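Local coordinates for protein beta-porphyranase B (Bacteroides plebeius, PDB 4AWD) that hydrolyses the sulfated red-algal polysaccharide porphyran at linkages between beta-D-galactose and alpha-L-galactose-6-sulfate, releasing mostly a disaccharide, at residues A[86-91]-A[97-102]; A[185-190]-A[298-303]; A[197-202]-A[289-294]; A[208-213]-A[218-223]. All blocks are in the same frame, centred on the assembly; numbering follows the deposited sequence.

Contact 1: A[86-91]-A[97-102]; sequences AENVSV and RIINTV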
# COMPACT_ATOMS: atom_id res chain seq x y z
N ALA A 86 14.08 -7.24 6.84
CA ALA A 86 14.03 -6.27 7.92
C ALA A 86 15.17 -5.25 7.85
O ALA A 86 14.96 -4.07 8.11
CB ALA A 86 14.02 -6.98 9.30
N GLU A 87 16.36 -5.72 7.47
CA GLU A 87 17.55 -4.86 7.38
C GLU A 87 17.42 -3.74 6.35
O GLU A 87 18.20 -2.78 6.39
CB GLU A 87 18.81 -5.69 7.06
CG GLU A 87 19.17 -6.75 8.09
CD GLU A 87 18.20 -7.95 8.06
OE1 GLU A 87 17.61 -8.24 7.00
OE2 GLU A 87 18.02 -8.58 9.12
N ASN A 88 16.45 -3.85 5.43
CA ASN A 88 16.21 -2.83 4.40
C ASN A 88 15.28 -1.70 4.86
O ASN A 88 15.00 -0.77 4.09
CB ASN A 88 15.63 -3.46 3.13
CG ASN A 88 16.66 -4.28 2.37
OD1 ASN A 88 17.26 -5.21 2.90
ND2 ASN A 88 16.85 -3.93 1.11
N VAL A 89 14.82 -1.81 6.10
CA VAL A 89 13.88 -0.86 6.69
C VAL A 89 14.59 -0.11 7.81
O VAL A 89 15.09 -0.72 8.76
CB VAL A 89 12.64 -1.58 7.25
CG1 VAL A 89 11.67 -0.57 7.88
CG2 VAL A 89 11.94 -2.36 6.16
N SER A 90 14.66 1.20 7.68
CA SER A 90 15.20 2.01 8.75
C SER A 90 14.37 3.28 8.92
O SER A 90 13.47 3.57 8.13
CB SER A 90 16.67 2.33 8.47
OG SER A 90 16.80 3.14 7.31
N VAL A 91 14.69 4.03 9.98
CA VAL A 91 14.12 5.34 10.24
C VAL A 91 15.29 6.28 10.49
O VAL A 91 16.07 6.07 11.42
CB VAL A 91 13.19 5.34 11.48
CG1 VAL A 91 12.86 6.77 11.91
CG2 VAL A 91 11.93 4.54 11.23
N ARG A 97 12.58 4.72 5.83
CA ARG A 97 13.36 4.42 4.62
C ARG A 97 13.23 2.96 4.31
O ARG A 97 13.59 2.12 5.15
CB ARG A 97 14.84 4.70 4.84
CG ARG A 97 15.22 6.14 4.86
CD ARG A 97 16.57 6.24 5.50
NE ARG A 97 17.14 7.58 5.40
CZ ARG A 97 18.44 7.82 5.53
NH1 ARG A 97 19.29 6.80 5.75
NH2 ARG A 97 18.92 9.06 5.41
N ILE A 98 12.73 2.66 3.12
CA ILE A 98 12.78 1.29 2.62
C ILE A 98 13.71 1.24 1.42
O ILE A 98 13.37 1.75 0.36
CB ILE A 98 11.39 0.71 2.25
CG1 ILE A 98 10.39 0.85 3.42
CG2 ILE A 98 11.55 -0.76 1.86
CD1 ILE A 98 8.94 0.40 3.08
N ILE A 99 14.89 0.66 1.61
CA ILE A 99 15.92 0.65 0.57
C ILE A 99 15.89 -0.68 -0.19
O ILE A 99 15.63 -1.74 0.40
CB ILE A 99 17.35 0.99 1.14
CG1 ILE A 99 18.35 1.30 0.01
CG2 ILE A 99 17.87 -0.10 2.12
CD1 ILE A 99 19.74 1.80 0.48
N ASN A 100 16.13 -0.61 -1.50
CA ASN A 100 16.28 -1.80 -2.34
C ASN A 100 17.75 -2.13 -2.56
O ASN A 100 18.53 -1.27 -2.96
CB ASN A 100 15.60 -1.60 -3.70
CG ASN A 100 14.20 -1.09 -3.56
OD1 ASN A 100 13.40 -1.67 -2.83
ND2 ASN A 100 13.90 0.02 -4.22
N THR A 101 18.12 -3.38 -2.30
CA THR A 101 19.51 -3.79 -2.37
C THR A 101 19.62 -5.10 -3.14
O THR A 101 18.65 -5.84 -3.26
CB THR A 101 20.11 -4.03 -0.97
OG1 THR A 101 19.38 -5.08 -0.31
CG2 THR A 101 20.05 -2.74 -0.12
N VAL A 102 20.82 -5.35 -3.66
CA VAL A 102 21.20 -6.67 -4.14
C VAL A 102 21.11 -7.66 -2.98
O VAL A 102 21.58 -7.38 -1.88
CB VAL A 102 22.65 -6.62 -4.72
CG1 VAL A 102 23.20 -8.00 -4.97
CG2 VAL A 102 22.67 -5.79 -6.01
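The amide of Asn88 reaches across to the backbone and side chain of the 97-102 segment. Its ND2 donates to Ile99 O at 2.6 Å and to Thr101 OG1 at 3.1 Å, both acceptors lying close to the amide plane, so the two N-H bonds together fix the rotation of the group. Ile99 O is met from above its carbonyl plane; the side chains of Asn88 and Thr101 approach each other from opposite directions. CG of Asn88 stands beside its own backbone N (chi1 -72°), which swings the amide along the partner strand. Asn88 O in turn accepts Ile99 N, so backbone and side chain of one residue hold both polar groups of Ile99.

The segments form an antiparallel beta hairpin, strands 89-92 and 95-107, on the beta-sandwich of this GH16 enzyme. Ser90 and Arg97 form a hydrogen-bonded pair, with Ser90 N to Arg97 O at 2.9 Å and Arg97 N to Ser90 O at 2.7 Å. On their face Ser90 OG rests against CB and CD of Arg97, whose extended chain leads away from the hairpin partner and touches Thr308 and Tyr310. The non-hydrogen-bonded pair Val89 and Ile98 points to the other face, where Val89 CG2 only grazes Ile98 CG1 (4.5 Å) and both side chains pack on Val124. CG2 of Ile99 lies 3.5 Å from Asn88 O.

Contact 2: A[185-190]-A[298-303]; sequences IIRSVN and AEDLKD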
# COMPACT_ATOMS: atom_id res chain seq x y z
N ILE A 185 11.22 4.81 -12.10
CA ILE A 185 11.68 4.68 -13.49
C ILE A 185 10.78 3.71 -14.26
O ILE A 185 10.41 2.65 -13.75
CB ILE A 185 13.13 4.14 -13.58
CG1 ILE A 185 14.12 5.07 -12.86
CG2 ILE A 185 13.53 3.92 -15.06
CD1 ILE A 185 15.54 4.45 -12.65
N ILE A 186 10.46 4.08 -15.50
CA ILE A 186 9.65 3.26 -16.38
C ILE A 186 10.52 2.72 -17.53
O ILE A 186 11.10 3.51 -18.28
CB ILE A 186 8.46 4.07 -16.96
CG1 ILE A 186 7.57 4.65 -15.85
CG2 ILE A 186 7.66 3.22 -17.93
CD1 ILE A 186 6.95 3.61 -14.89
N ARG A 187 10.59 1.39 -17.68
CA ARG A 187 11.45 0.79 -18.71
C ARG A 187 10.73 -0.10 -19.74
O ARG A 187 10.91 0.07 -20.94
CB ARG A 187 12.61 0.01 -18.07
CG ARG A 187 13.75 0.88 -17.58
CD ARG A 187 14.76 0.04 -16.83
NE ARG A 187 15.89 0.80 -16.32
CZ ARG A 187 16.69 0.38 -15.34
NH1 ARG A 187 16.47 -0.80 -14.73
NH2 ARG A 187 17.71 1.14 -14.95
N SER A 188 9.91 -1.04 -19.27
CA SER A 188 9.26 -2.00 -20.15
C SER A 188 7.96 -1.47 -20.71
O SER A 188 6.87 -1.68 -20.17
CB SER A 188 9.06 -3.33 -19.43
OG SER A 188 10.32 -3.92 -19.16
N VAL A 189 8.07 -0.77 -21.83
CA VAL A 189 6.91 -0.14 -22.45
C VAL A 189 6.65 -0.79 -23.80
O VAL A 189 7.40 -0.59 -24.75
CB VAL A 189 7.11 1.39 -22.63
CG1 VAL A 189 5.81 2.06 -23.05
CG2 VAL A 189 7.63 2.01 -21.35
N ASN A 190 5.61 -1.61 -23.84
CA ASN A 190 5.11 -2.19 -25.08
C ASN A 190 4.59 -1.05 -25.98
O ASN A 190 3.64 -0.37 -25.60
CB ASN A 190 4.02 -3.20 -24.73
CG ASN A 190 3.38 -3.84 -25.95
OD1 ASN A 190 3.49 -3.34 -27.08
ND2 ASN A 190 2.68 -4.96 -25.71
N ALA A 298 22.67 -4.40 -9.99
CA ALA A 298 23.60 -3.90 -8.98
C ALA A 298 23.90 -2.42 -9.18
O ALA A 298 23.82 -1.62 -8.22
CB ALA A 298 24.89 -4.70 -8.98
N GLU A 299 24.21 -2.05 -10.42
CA GLU A 299 24.54 -0.66 -10.72
C GLU A 299 23.37 0.27 -10.50
O GLU A 299 23.57 1.41 -10.06
CB GLU A 299 25.06 -0.52 -12.15
CG GLU A 299 25.26 0.92 -12.61
CD GLU A 299 26.35 1.66 -11.83
OE1 GLU A 299 27.28 1.01 -11.28
OE2 GLU A 299 26.29 2.91 -11.79
N ASP A 300 22.16 -0.19 -10.84
CA ASP A 300 20.94 0.59 -10.64
C ASP A 300 20.84 0.97 -9.17
O ASP A 300 20.36 2.04 -8.84
CB ASP A 300 19.68 -0.19 -11.03
CG ASP A 300 19.43 -0.23 -12.53
OD1 ASP A 300 19.89 0.68 -13.27
OD2 ASP A 300 18.75 -1.17 -12.98
N LEU A 301 21.30 0.08 -8.29
CA LEU A 301 21.11 0.23 -6.86
C LEU A 301 22.34 0.71 -6.10
O LEU A 301 22.35 0.70 -4.86
CB LEU A 301 20.64 -1.09 -6.25
CG LEU A 301 19.29 -1.61 -6.71
CD1 LEU A 301 19.11 -2.97 -6.10
CD2 LEU A 301 18.16 -0.66 -6.30
N LYS A 302 23.36 1.14 -6.82
CA LYS A 302 24.61 1.52 -6.20
C LYS A 302 24.46 2.83 -5.41
O LYS A 302 25.03 2.97 -4.32
CB LYS A 302 25.71 1.57 -7.26
CG LYS A 302 27.02 2.16 -6.84
CD LYS A 302 27.30 3.39 -7.70
CE LYS A 302 28.79 3.54 -7.98
NZ LYS A 302 29.12 4.91 -8.46
N ASP A 303 23.66 3.74 -5.95
CA ASP A 303 23.33 4.99 -5.26
C ASP A 303 22.26 4.72 -4.21
O ASP A 303 21.08 4.54 -4.53
CB ASP A 303 22.85 6.04 -6.27
CG ASP A 303 22.76 7.43 -5.67
OD1 ASP A 303 22.06 7.61 -4.65
OD2 ASP A 303 23.39 8.35 -6.23
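Arg187 and Asp300 form a bidentate, end-on salt bridge: NH1 of Arg187 donates to OD2 of Asp300 at 2.9 Å, and its NH2 donates to OD1 of the same carboxylate at 2.8 Å. The bridge ties two surface loops of the GH16 beta-sandwich, one between strands 168-182 and 204-213 and the other between strands 281-285 and 308-321. The side chains approach from opposite directions. Both carboxylate oxygens lie near the guanidinium plane, but each is met from above the carboxylate plane, in keeping with the 35° between the two flat groups. The N-H bonds are moderately bent.

Arg187 spans the distance with a chain extended from CG to NE, while CG of Asp300 stands beside its own backbone N (chi1 -79°), which sends the carboxylate out of its turn toward the arginine. Each charge has a further partner. NH1 of Arg187 also donates to Gln294 O, and Asp300 OD2 accepts the backbone N of Thr297, so the carboxylate is tied to its own loop as well as to the arginine. The backbone N atoms of Arg187 and Ser188 both donate to Glu292 OE2, which anchors the base of the arginine.

Asp300 sits in a type I turn from Glu299 to Lys302, and the next residue, Leu301, is buried against Asn100 and Pro296. Between the two segments themselves there is hardly any apolar packing. Beyond the paired contacts, the closest cross approach is Arg187 NH2 to Asp300 OD2, at 3.2 Å.

Contact 3: A[197-202]-A[289-294]; sequences KTWNMQ and YDWEKQ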
# COMPACT_ATOMS: atom_id res chain seq x y z
N LYS A 197 3.32 3.77 -19.58
CA LYS A 197 4.27 4.79 -20.05
C LYS A 197 4.50 5.93 -19.06
O LYS A 197 5.62 6.42 -18.91
CB LYS A 197 3.78 5.37 -21.38
CG LYS A 197 4.79 6.22 -22.13
CD LYS A 197 4.21 6.67 -23.50
CE LYS A 197 4.97 7.87 -24.06
NZ LYS A 197 6.43 7.59 -24.09
N THR A 198 3.42 6.35 -18.39
CA THR A 198 3.45 7.49 -17.48
C THR A 198 3.07 7.06 -16.05
O THR A 198 2.59 7.88 -15.26
CB THR A 198 2.40 8.51 -17.90
OG1 THR A 198 1.15 7.83 -18.12
CG2 THR A 198 2.83 9.25 -19.17
N TRP A 199 3.27 5.78 -15.74
CA TRP A 199 2.80 5.21 -14.48
C TRP A 199 3.38 5.92 -13.24
O TRP A 199 2.72 5.98 -12.21
CB TRP A 199 3.14 3.73 -14.43
CG TRP A 199 2.23 2.91 -13.59
CD1 TRP A 199 0.89 2.67 -13.80
CD2 TRP A 199 2.59 2.16 -12.42
NE1 TRP A 199 0.40 1.82 -12.83
CE2 TRP A 199 1.42 1.50 -11.97
CE3 TRP A 199 3.79 1.99 -11.71
CZ2 TRP A 199 1.41 0.68 -10.83
CZ3 TRP A 199 3.78 1.17 -10.57
CH2 TRP A 199 2.60 0.53 -10.15
N ASN A 200 4.60 6.45 -13.37
CA ASN A 200 5.21 7.29 -12.34
C ASN A 200 4.59 8.69 -12.18
O ASN A 200 5.03 9.46 -11.31
CB ASN A 200 6.72 7.40 -12.56
CG ASN A 200 7.09 8.28 -13.76
OD1 ASN A 200 6.51 8.14 -14.85
ND2 ASN A 200 8.07 9.16 -13.56
N MET A 201 3.59 9.00 -13.02
CA MET A 201 2.89 10.30 -13.00
C MET A 201 1.37 10.17 -12.94
O MET A 201 0.65 11.05 -13.41
CB MET A 201 3.25 11.16 -14.22
CG MET A 201 4.71 11.54 -14.29
SD MET A 201 5.14 12.51 -15.74
CE MET A 201 6.73 11.76 -16.06
N GLN A 202 0.89 9.07 -12.38
CA GLN A 202 -0.54 8.83 -12.32
C GLN A 202 -0.91 8.38 -10.91
O GLN A 202 -0.12 7.70 -10.25
CB GLN A 202 -1.01 7.80 -13.39
CG GLN A 202 -0.65 8.12 -14.88
CD GLN A 202 -1.47 9.28 -15.51
OE1 GLN A 202 -2.45 9.74 -14.93
NE2 GLN A 202 -1.06 9.75 -16.72
N TYR A 289 7.51 -6.17 -10.01
CA TYR A 289 6.30 -6.55 -10.79
C TYR A 289 6.67 -7.36 -12.02
O TYR A 289 7.67 -7.07 -12.67
CB TYR A 289 5.59 -5.33 -11.31
CG TYR A 289 4.95 -4.40 -10.30
CD1 TYR A 289 3.85 -4.81 -9.54
CD2 TYR A 289 5.40 -3.09 -10.17
CE1 TYR A 289 3.25 -3.94 -8.64
CE2 TYR A 289 4.82 -2.23 -9.28
CZ TYR A 289 3.74 -2.65 -8.52
OH TYR A 289 3.16 -1.75 -7.64
N ASP A 290 5.84 -8.35 -12.37
CA ASP A 290 6.09 -9.21 -13.54
C ASP A 290 6.01 -8.45 -14.85
O ASP A 290 6.59 -8.86 -15.87
CB ASP A 290 5.11 -10.39 -13.59
CG ASP A 290 5.25 -11.32 -12.41
OD1 ASP A 290 6.30 -11.26 -11.71
OD2 ASP A 290 4.31 -12.13 -12.19
N TRP A 291 5.28 -7.33 -14.84
CA TRP A 291 5.11 -6.53 -16.05
C TRP A 291 6.22 -5.51 -16.23
O TRP A 291 6.23 -4.75 -17.20
CB TRP A 291 3.74 -5.88 -16.10
CG TRP A 291 3.32 -5.18 -14.83
CD1 TRP A 291 2.51 -5.68 -13.86
CD2 TRP A 291 3.67 -3.84 -14.42
NE1 TRP A 291 2.32 -4.74 -12.87
CE2 TRP A 291 3.03 -3.61 -13.19
CE3 TRP A 291 4.46 -2.83 -14.98
CZ2 TRP A 291 3.15 -2.39 -12.50
CZ3 TRP A 291 4.60 -1.62 -14.29
CH2 TRP A 291 3.94 -1.41 -13.06
N GLU A 292 7.18 -5.49 -15.30
CA GLU A 292 8.39 -4.68 -15.43
C GLU A 292 9.60 -5.54 -15.14
O GLU A 292 10.17 -5.50 -14.05
CB GLU A 292 8.34 -3.43 -14.52
CG GLU A 292 9.55 -2.49 -14.60
CD GLU A 292 9.96 -2.10 -16.03
OE1 GLU A 292 10.77 -2.85 -16.63
OE2 GLU A 292 9.52 -1.03 -16.54
N LYS A 293 10.00 -6.33 -16.13
CA LYS A 293 11.07 -7.30 -15.97
C LYS A 293 12.47 -6.69 -16.00
O LYS A 293 13.44 -7.40 -15.78
CB LYS A 293 10.94 -8.43 -17.00
N GLN A 294 12.58 -5.39 -16.26
CA GLN A 294 13.89 -4.73 -16.11
C GLN A 294 14.07 -4.24 -14.68
O GLN A 294 14.11 -3.02 -14.40
CB GLN A 294 14.09 -3.61 -17.14
CG GLN A 294 13.99 -4.13 -18.57
CD GLN A 294 14.27 -3.07 -19.60
OE1 GLN A 294 15.23 -2.30 -19.47
NE2 GLN A 294 13.45 -3.04 -20.66
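The hydroxyl of Tyr289 is the polar atom of this contact: it is hydrogen-bonded to OE1 of Glu181, the probable proton donor, and the same oxygen, OH, lies 3.4 Å from CH2 of Trp199, at the edge of the indole and near its plane. Against Trp199 the tyrosine ring is turned almost perpendicular, the planes at 88°, and its CE2 comes to 3.6 Å from Trp199 CH2.

The second tryptophan makes a T-shaped pair. Trp291 points the edge of its six-membered ring at a face of Trp199, with planes at 79° and centroids 4.8 Å apart, and its CH2 touches Trp199 CZ3 at 3.6 Å. CG of Trp291 is wedged between its backbone N and carbonyl carbon (chi1 48°), which folds the indole back over its own turn, where CB of Tyr289 lies over one of its faces. The type I turn from Tyr289 to Glu292 brings both rings to the same indole. Trp199 extends from a short 3-10 segment. Trp195 extends the cluster, meeting both Trp199 and Trp291 edge-to-face.

The aromatic cluster thus joins the 197-202 and 289-294 loops beside the probable catalytic cleft of the GH16 beta-sandwich. No hydrogen bond crosses between the segments, so the rings alone make the contact, and their packing probably positions the Tyr289 hydroxyl that holds the carboxylate of Glu181.

Contact 4: A[208-213]-A[218-223]; sequences HYWYQE and RTDNTA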
# COMPACT_ATOMS: atom_id res chain seq x y z
N HIS A 208 -9.47 -4.24 -4.22
CA HIS A 208 -9.62 -5.63 -4.58
C HIS A 208 -10.54 -6.32 -3.59
O HIS A 208 -10.31 -6.24 -2.38
CB HIS A 208 -8.26 -6.34 -4.59
CG HIS A 208 -7.21 -5.64 -5.39
ND1 HIS A 208 -6.91 -5.97 -6.70
CD2 HIS A 208 -6.38 -4.62 -5.07
CE1 HIS A 208 -5.96 -5.18 -7.15
NE2 HIS A 208 -5.61 -4.35 -6.18
N TYR A 209 -11.57 -6.99 -4.10
CA TYR A 209 -12.27 -7.98 -3.31
C TYR A 209 -11.79 -9.33 -3.80
O TYR A 209 -12.09 -9.73 -4.93
CB TYR A 209 -13.80 -7.84 -3.47
CG TYR A 209 -14.58 -8.74 -2.53
CD1 TYR A 209 -14.91 -10.04 -2.89
CD2 TYR A 209 -14.98 -8.30 -1.27
CE1 TYR A 209 -15.63 -10.87 -2.04
CE2 TYR A 209 -15.69 -9.14 -0.41
CZ TYR A 209 -16.02 -10.42 -0.81
OH TYR A 209 -16.72 -11.27 0.01
N TRP A 210 -11.02 -10.04 -2.98
CA TRP A 210 -10.47 -11.33 -3.39
C TRP A 210 -11.47 -12.43 -3.10
O TRP A 210 -11.97 -12.54 -1.98
CB TRP A 210 -9.15 -11.63 -2.67
CG TRP A 210 -8.05 -10.74 -3.10
CD1 TRP A 210 -7.63 -9.60 -2.48
CD2 TRP A 210 -7.23 -10.89 -4.26
NE1 TRP A 210 -6.60 -9.03 -3.19
CE2 TRP A 210 -6.33 -9.80 -4.29
CE3 TRP A 210 -7.16 -11.85 -5.28
CZ2 TRP A 210 -5.36 -9.64 -5.29
CZ3 TRP A 210 -6.19 -11.69 -6.28
CH2 TRP A 210 -5.31 -10.59 -6.27
N TYR A 211 -11.76 -13.26 -4.10
CA TYR A 211 -12.71 -14.35 -3.92
C TYR A 211 -12.20 -15.66 -4.50
O TYR A 211 -11.63 -15.69 -5.60
CB TYR A 211 -14.07 -14.02 -4.52
CG TYR A 211 -15.10 -15.11 -4.32
CD1 TYR A 211 -15.80 -15.21 -3.11
CD2 TYR A 211 -15.39 -16.03 -5.32
CE1 TYR A 211 -16.77 -16.20 -2.91
CE2 TYR A 211 -16.35 -17.03 -5.14
CZ TYR A 211 -17.04 -17.11 -3.93
OH TYR A 211 -17.99 -18.08 -3.73
N GLN A 212 -12.45 -16.74 -3.75
CA GLN A 212 -12.01 -18.07 -4.15
C GLN A 212 -12.89 -19.16 -3.57
O GLN A 212 -13.21 -19.16 -2.38
CB GLN A 212 -10.57 -18.29 -3.71
CG GLN A 212 -9.95 -19.57 -4.25
CD GLN A 212 -8.55 -19.77 -3.75
OE1 GLN A 212 -8.13 -19.18 -2.76
NE2 GLN A 212 -7.81 -20.63 -4.44
N GLU A 213 -13.27 -20.11 -4.42
CA GLU A 213 -13.96 -21.33 -4.00
C GLU A 213 -12.94 -22.46 -4.01
O GLU A 213 -12.02 -22.47 -4.85
CB GLU A 213 -15.12 -21.64 -4.95
CG GLU A 213 -16.25 -20.62 -4.85
CD GLU A 213 -17.33 -20.80 -5.91
OE1 GLU A 213 -17.24 -21.74 -6.72
OE2 GLU A 213 -18.27 -19.98 -5.92
N ARG A 218 -8.11 -18.23 -7.46
CA ARG A 218 -8.30 -16.98 -6.73
C ARG A 218 -8.66 -15.89 -7.75
O ARG A 218 -7.93 -15.68 -8.72
CB ARG A 218 -7.03 -16.61 -5.94
CG ARG A 218 -7.26 -15.63 -4.78
CD ARG A 218 -6.14 -15.69 -3.72
NE ARG A 218 -4.95 -14.93 -4.12
CZ ARG A 218 -4.52 -13.80 -3.54
NH1 ARG A 218 -5.18 -13.27 -2.51
NH2 ARG A 218 -3.43 -13.20 -4.00
N THR A 219 -9.81 -15.24 -7.57
CA THR A 219 -10.20 -14.17 -8.49
C THR A 219 -9.98 -12.79 -7.87
O THR A 219 -10.35 -12.55 -6.72
CB THR A 219 -11.66 -14.30 -9.04
OG1 THR A 219 -12.62 -14.17 -7.97
CG2 THR A 219 -11.87 -15.64 -9.78
N ASP A 220 -9.37 -11.91 -8.65
CA ASP A 220 -9.12 -10.53 -8.24
C ASP A 220 -10.26 -9.68 -8.76
O ASP A 220 -10.32 -9.40 -9.95
CB ASP A 220 -7.80 -10.05 -8.83
CG ASP A 220 -7.40 -8.66 -8.35
OD1 ASP A 220 -8.17 -8.01 -7.62
OD2 ASP A 220 -6.29 -8.22 -8.71
N ASN A 221 -11.17 -9.27 -7.87
CA ASN A 221 -12.35 -8.51 -8.31
C ASN A 221 -12.25 -7.00 -8.08
O ASN A 221 -12.22 -6.51 -6.94
CB ASN A 221 -13.64 -9.10 -7.75
CG ASN A 221 -13.70 -10.60 -7.96
OD1 ASN A 221 -13.27 -11.39 -7.09
ND2 ASN A 221 -14.18 -11.01 -9.13
N THR A 222 -12.23 -6.30 -9.20
CA THR A 222 -11.86 -4.90 -9.29
C THR A 222 -13.08 -4.06 -9.68
O THR A 222 -14.09 -4.60 -10.14
CB THR A 222 -10.63 -4.81 -10.26
OG1 THR A 222 -9.42 -4.92 -9.49
CG2 THR A 222 -10.61 -3.55 -11.10
N ALA A 223 -13.02 -2.76 -9.43
CA ALA A 223 -14.09 -1.84 -9.82
C ALA A 223 -13.55 -0.60 -10.55
O ALA A 223 -12.44 -0.13 -10.27
CB ALA A 223 -14.91 -1.44 -8.63
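Strands 208-213 and 219-221 pair antiparallel in a beta hairpin, with Tyr209-Asn221 and Tyr211-Thr219 as hydrogen-bonded pairs and Trp210-Asp220 as the non-hydrogen-bonded pair between them. Tyr209 N donates to Asn221 O at 3.0 Å, and Tyr211 O accepts Thr219 N at 2.7 Å.

Trp210 is sandwiched between charged groups. The guanidinium of Arg218 lies flat over one face in a cation-pi stack, its plane 7° from that of the indole and CZ 3.9 Å from the six-membered ring centroid. Bent at chi3 (80°), the arginine chain folds back over the ring. Asp220 covers the opposite face, with its CB 3.4 Å from Trp210 CZ3. The indole is also gripped at its edge, where NE1 donates to OE1 of Glu176, the probable nucleophile.

The same aspartate reaches His208. ND1 of the imidazole donates to Asp220 OD1 at 2.6 Å; the oxygen lies in the ring plane and uses its syn lone pair. CG of Asp220 is anti to its backbone N (chi1 -175°), which brings the carboxylate over the indole and to the imidazole edge. The other imidazole nitrogen, NE2 of His208, makes a weak hydrogen bond to Asp178. On the other face of the hairpin, the one carrying Tyr211 and Thr219, CB of Tyr211 lies against Thr219 OG1.

Strand 204-213 lies beside strand 168-182, which carries the probable catalytic residues Glu176 and Glu181. The stack probably steadies Trp210, whose NE1 bonds Glu176, while Asp220 fixes the rotation of His208, which turns NE2 toward Asp178.

How the contacts relate
Contacts 1 and 4 are both antiparallel hairpins, partly buried, but stand on opposite sides of the chain's centre, their own centres about 31 Å apart. Contacts 2 and 3 instead join the same two loops, those after strands 168-182 and 281-285, with centres about 10 Å apart: a charged pair at the surface in one, a buried aromatic cluster in the other. Glu292 of contact 3 bridges to the loop of contact 2, while Leu301 of contact 2 packs on Asn100 and Thr101 of contact 1. Only contacts 3 and 4 reach the probable catalytic glutamates, through the Tyr289 hydroxyl and the Trp210 indole respectively; contact 2 lies away from them.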